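PDB 3E6E: alanine racemase from Enterococcus faecalis, which belongs to the fold-type III family of pyridoxal phosphate-dependent enzymes, built from an alpha/beta barrel domain and a mostly beta C-terminal domain. Local coordinates for residues I72-L86 with P95-A107. The protein carries 1 engineered substitution. Sequence-based numbering, arbitrary orientation.
With DCS (D-[3-hydroxy-2-methyl-5-phosphonooxymethyl-pyridin-4-ylmethyl]-N,O-cycloserylamide), chain D.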
# COMPACT_ATOMS: atom_id res chain seq x y z
N ILE A 72 -17.54 7.63 -9.67
CA ILE A 72 -17.40 8.72 -10.61
C ILE A 72 -16.31 8.41 -11.64
O ILE A 72 -16.46 8.72 -12.82
CB ILE A 72 -17.14 10.06 -9.87
CG1 ILE A 72 -18.41 10.43 -9.07
CG2 ILE A 72 -16.79 11.17 -10.84
CD1 ILE A 72 -18.32 11.69 -8.30
N GLU A 73 -15.23 7.78 -11.20
CA GLU A 73 -14.18 7.44 -12.14
C GLU A 73 -14.80 6.62 -13.25
O GLU A 73 -14.61 6.91 -14.43
CB GLU A 73 -13.06 6.65 -11.45
CG GLU A 73 -12.05 6.04 -12.42
CD GLU A 73 -10.76 5.58 -11.76
OE1 GLU A 73 -9.85 6.42 -11.58
OE2 GLU A 73 -10.65 4.38 -11.42
N LEU A 74 -15.58 5.60 -12.88
CA LEU A 74 -16.21 4.76 -13.89
C LEU A 74 -17.06 5.55 -14.87
O LEU A 74 -17.09 5.26 -16.07
CB LEU A 74 -17.08 3.68 -13.23
CG LEU A 74 -16.29 2.62 -12.47
CD1 LEU A 74 -17.23 1.55 -11.93
CD2 LEU A 74 -15.27 1.99 -13.42
N ARG A 75 -17.76 6.56 -14.37
CA ARG A 75 -18.59 7.37 -15.24
C ARG A 75 -17.72 8.18 -16.18
O ARG A 75 -17.91 8.14 -17.40
CB ARG A 75 -19.51 8.29 -14.43
CG ARG A 75 -20.73 7.59 -13.82
CD ARG A 75 -21.32 6.53 -14.75
NE ARG A 75 -22.71 6.24 -14.42
CZ ARG A 75 -23.36 5.13 -14.76
NH1 ARG A 75 -22.74 4.16 -15.42
NH2 ARG A 75 -24.64 4.99 -14.44
N GLU A 76 -16.77 8.92 -15.61
CA GLU A 76 -15.87 9.75 -16.40
C GLU A 76 -15.13 8.92 -17.45
O GLU A 76 -14.70 9.45 -18.47
CB GLU A 76 -14.87 10.47 -15.50
CG GLU A 76 -15.42 11.72 -14.85
CD GLU A 76 -14.52 12.28 -13.76
OE1 GLU A 76 -14.92 13.26 -13.09
OE2 GLU A 76 -13.40 11.74 -13.57
N ALA A 77 -15.00 7.63 -17.19
CA ALA A 77 -14.30 6.74 -18.10
C ALA A 77 -15.13 6.31 -19.29
O ALA A 77 -14.60 5.77 -20.26
CB ALA A 77 -13.80 5.51 -17.35
N GLY A 78 -16.44 6.54 -19.21
CA GLY A 78 -17.31 6.16 -20.31
C GLY A 78 -18.14 4.91 -20.06
O GLY A 78 -18.74 4.37 -20.97
N VAL A 79 -18.17 4.44 -18.82
CA VAL A 79 -18.99 3.28 -18.50
C VAL A 79 -20.41 3.79 -18.35
O VAL A 79 -20.67 4.71 -17.57
CB VAL A 79 -18.56 2.62 -17.18
CG1 VAL A 79 -19.53 1.49 -16.82
CG2 VAL A 79 -17.15 2.07 -17.31
N GLN A 80 -21.33 3.21 -19.11
CA GLN A 80 -22.73 3.64 -19.10
C GLN A 80 -23.63 2.63 -18.42
O GLN A 80 -24.83 2.85 -18.32
CB GLN A 80 -23.22 3.89 -20.52
CG GLN A 80 -22.41 4.92 -21.28
CD GLN A 80 -22.80 4.99 -22.74
OE1 GLN A 80 -21.95 5.23 -23.61
NE2 GLN A 80 -24.09 4.80 -23.02
N ASP A 81 -23.06 1.53 -17.96
CA ASP A 81 -23.85 0.50 -17.30
C ASP A 81 -24.10 0.89 -15.85
O ASP A 81 -23.54 1.86 -15.34
CB ASP A 81 -23.11 -0.84 -17.33
CG ASP A 81 -22.39 -1.09 -18.64
OD1 ASP A 81 -21.27 -0.55 -18.80
OD2 ASP A 81 -22.94 -1.82 -19.50
N PRO A 82 -24.98 0.15 -15.17
CA PRO A 82 -25.30 0.42 -13.77
C PRO A 82 -24.06 0.30 -12.91
O PRO A 82 -23.28 -0.64 -13.06
CB PRO A 82 -26.31 -0.67 -13.44
CG PRO A 82 -27.01 -0.89 -14.75
CD PRO A 82 -25.86 -0.90 -15.72
N ILE A 83 -23.88 1.26 -12.01
CA ILE A 83 -22.75 1.28 -11.09
C ILE A 83 -23.28 1.32 -9.67
O ILE A 83 -23.78 2.35 -9.21
CB ILE A 83 -21.86 2.53 -11.30
CG1 ILE A 83 -21.27 2.54 -12.71
CG2 ILE A 83 -20.77 2.53 -10.27
CD1 ILE A 83 -20.42 3.77 -13.01
N LEU A 84 -23.17 0.21 -8.96
CA LEU A 84 -23.64 0.16 -7.58
C LEU A 84 -22.53 0.38 -6.55
O LEU A 84 -21.47 -0.26 -6.61
CB LEU A 84 -24.32 -1.18 -7.29
CG LEU A 84 -24.43 -1.53 -5.81
CD1 LEU A 84 -25.24 -0.50 -5.08
CD2 LEU A 84 -25.03 -2.91 -5.68
N ILE A 85 -22.79 1.27 -5.60
CA ILE A 85 -21.85 1.56 -4.54
C ILE A 85 -22.30 0.63 -3.42
O ILE A 85 -23.42 0.75 -2.92
CB ILE A 85 -21.95 3.02 -4.08
CG1 ILE A 85 -21.65 3.95 -5.26
CG2 ILE A 85 -20.96 3.28 -2.95
CD1 ILE A 85 -21.69 5.42 -4.90
N LEU A 86 -21.41 -0.29 -3.05
CA LEU A 86 -21.67 -1.30 -2.03
C LEU A 86 -21.79 -0.86 -0.58
O LEU A 86 -22.33 -1.60 0.24
CB LEU A 86 -20.61 -2.40 -2.10
CG LEU A 86 -20.61 -3.25 -3.37
CD1 LEU A 86 -19.41 -4.18 -3.36
CD2 LEU A 86 -21.91 -4.02 -3.46
N PRO A 95 -26.98 14.36 -4.32
CA PRO A 95 -27.08 15.04 -5.61
C PRO A 95 -26.07 14.54 -6.63
O PRO A 95 -26.35 14.54 -7.83
CB PRO A 95 -26.90 16.52 -5.25
CG PRO A 95 -26.16 16.50 -3.97
CD PRO A 95 -26.78 15.34 -3.23
N LEU A 96 -24.91 14.09 -6.18
CA LEU A 96 -23.94 13.56 -7.13
C LEU A 96 -24.47 12.21 -7.60
O LEU A 96 -24.36 11.85 -8.78
CB LEU A 96 -22.56 13.39 -6.49
CG LEU A 96 -21.82 14.64 -5.98
CD1 LEU A 96 -20.43 14.23 -5.52
CD2 LEU A 96 -21.72 15.70 -7.07
N LEU A 97 -25.06 11.45 -6.67
CA LEU A 97 -25.64 10.15 -6.99
C LEU A 97 -26.58 10.32 -8.20
O LEU A 97 -26.53 9.54 -9.16
CB LEU A 97 -26.42 9.63 -5.80
CG LEU A 97 -25.57 9.38 -4.56
CD1 LEU A 97 -26.44 9.00 -3.37
CD2 LEU A 97 -24.59 8.28 -4.85
N ILE A 98 -27.42 11.35 -8.13
CA ILE A 98 -28.36 11.68 -9.19
C ILE A 98 -27.58 12.11 -10.43
O ILE A 98 -27.89 11.71 -11.56
CB ILE A 98 -29.32 12.84 -8.74
CG1 ILE A 98 -30.16 12.41 -7.53
CG2 ILE A 98 -30.21 13.29 -9.89
CD1 ILE A 98 -31.05 11.20 -7.76
N GLN A 99 -26.54 12.91 -10.21
CA GLN A 99 -25.72 13.41 -11.31
C GLN A 99 -25.14 12.28 -12.16
O GLN A 99 -25.25 12.30 -13.39
CB GLN A 99 -24.60 14.29 -10.76
CG GLN A 99 -24.06 15.29 -11.78
CD GLN A 99 -22.84 16.07 -11.27
OE1 GLN A 99 -22.86 16.67 -10.19
NE2 GLN A 99 -21.77 16.06 -12.06
N TYR A 100 -24.53 11.29 -11.51
CA TYR A 100 -23.93 10.17 -12.23
C TYR A 100 -24.81 8.92 -12.30
O TYR A 100 -24.32 7.83 -12.59
CB TYR A 100 -22.59 9.79 -11.59
CG TYR A 100 -21.55 10.90 -11.60
CD1 TYR A 100 -21.58 11.92 -10.66
CD2 TYR A 100 -20.58 10.95 -12.60
CE1 TYR A 100 -20.66 12.96 -10.71
CE2 TYR A 100 -19.65 11.99 -12.66
CZ TYR A 100 -19.70 13.00 -11.72
OH TYR A 100 -18.82 14.06 -11.82
N ASP A 101 -26.10 9.09 -12.04
CA ASP A 101 -27.08 7.99 -12.03
C ASP A 101 -26.46 6.74 -11.45
O ASP A 101 -26.38 5.70 -12.11
CB ASP A 101 -27.61 7.69 -13.44
CG ASP A 101 -28.82 6.75 -13.41
OD1 ASP A 101 -29.88 7.16 -12.88
OD2 ASP A 101 -28.72 5.61 -13.91
N LEU A 102 -26.03 6.84 -10.21
CA LEU A 102 -25.42 5.71 -9.55
C LEU A 102 -26.39 5.04 -8.59
O LEU A 102 -27.28 5.69 -8.04
CB LEU A 102 -24.20 6.18 -8.78
CG LEU A 102 -23.26 7.03 -9.62
CD1 LEU A 102 -22.35 7.82 -8.71
CD2 LEU A 102 -22.47 6.14 -10.56
N SER A 103 -26.22 3.74 -8.42
CA SER A 103 -27.06 3.02 -7.48
C SER A 103 -26.33 3.06 -6.14
O SER A 103 -25.10 2.95 -6.09
CB SER A 103 -27.25 1.59 -7.95
OG SER A 103 -27.94 1.57 -9.19
N VAL A 104 -27.08 3.24 -5.06
CA VAL A 104 -26.49 3.31 -3.73
C VAL A 104 -27.04 2.26 -2.78
O VAL A 104 -28.17 1.80 -2.93
CB VAL A 104 -26.74 4.69 -3.07
CG1 VAL A 104 -26.23 5.80 -3.97
CG2 VAL A 104 -28.23 4.87 -2.79
N THR A 105 -26.23 1.91 -1.79
CA THR A 105 -26.65 0.94 -0.80
C THR A 105 -27.28 1.74 0.33
O THR A 105 -26.90 2.87 0.57
CB THR A 105 -25.44 0.15 -0.27
OG1 THR A 105 -24.81 -0.54 -1.36
CG2 THR A 105 -25.87 -0.86 0.79
N VAL A 106 -28.26 1.15 0.99
CA VAL A 106 -28.92 1.81 2.11
C VAL A 106 -29.17 0.76 3.18
O VAL A 106 -29.77 -0.28 2.92
CB VAL A 106 -30.26 2.47 1.66
CG1 VAL A 106 -31.00 1.56 0.73
CG2 VAL A 106 -31.12 2.77 2.87
N ALA A 107 -28.68 1.02 4.39
CA ALA A 107 -28.82 0.06 5.48
C ALA A 107 -29.58 0.58 6.70
O ALA A 107 -29.49 -0.01 7.78
CB ALA A 107 -27.45 -0.43 5.89
N1 DCS D . -20.19 -7.96 -2.52
C2 DCS D . -19.90 -7.14 -1.38
C2A DCS D . -21.00 -6.47 -0.59
C3 DCS D . -18.55 -7.00 -1.03
O3 DCS D . -18.18 -6.24 0.03
C4 DCS D . -17.54 -7.68 -1.82
C4A DCS D . -16.08 -7.54 -1.44
C5 DCS D . -17.95 -8.49 -2.96
C6 DCS D . -19.26 -8.61 -3.28
C5A DCS D . -16.98 -9.24 -3.84
O4P DCS D . -16.37 -10.28 -3.07
P DCS D . -15.28 -11.31 -3.60
O1P DCS D . -15.91 -12.06 -4.67
O2P DCS D . -14.11 -10.56 -4.06
O3P DCS D . -14.93 -12.19 -2.50
N DCS D . -15.85 -8.01 -0.02
CA DCS D . -14.58 -7.98 0.56
C DCS D . -14.13 -7.03 1.53
O DCS D . -14.86 -5.98 2.02
ND DCS D . -12.90 -7.33 1.87
OG DCS D . -12.51 -8.45 1.17
CB DCS D . -13.53 -8.84 0.37
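The carbonyl oxygen of Tyr100 receives the guanidinium of Arg75 through NE at 2.9 Å, an almost straight bond (163° at the hydrogen) lying close to the guanidinium plane, and more weakly through NH2. NH2 also reaches Asp101 O at 3.0 Å, but from above that carbonyl's plane, while NH1 turns back to Val79 O in its own segment. The guanidinium thus ties together backbone carbonyls of two loops, and a bend in its chain (chi2 -37°) turns it toward them. Nearer the backbone, Arg75 CB lies 3.4 Å from Tyr100 CD2, at the edge of the ring. Asp101 OD1 is salt-bridged to Arg128, while its OD2 stays beyond salt-bridge distance of Arg75 NH2. Over one face of the Tyr100 ring lies Ile72, whose CG1 stands 3.7 Å from the centroid, only 9° off the normal: a CH-pi contact. Its CG2 closes on the CE2 and CZ side of the same ring.

Beyond the loops the strands pair in parallel. Ser103 straddles Leu84, its N donating to Ile83 O and its O accepting from Ile85 N, both at 2.9 Å; its hydroxyl is bonded to Glu164. Leu102 CD2 packs 3.7 Å from Ile83 CB, the two side chains running alongside each other, and Ile85 CD1 meets Leu97 CD2 of helix 94-99. At the C-terminal end, Leu86 sets CD1 3.6 Å from C2 of the DCS pyridine ring. Neighbouring parallel strands 83-85 and 103-106, linked through helix 94-99, form a beta-alpha-beta crossover unit of the alpha/beta (TIM-type) barrel, with ligand bound at the C-terminal strand ends.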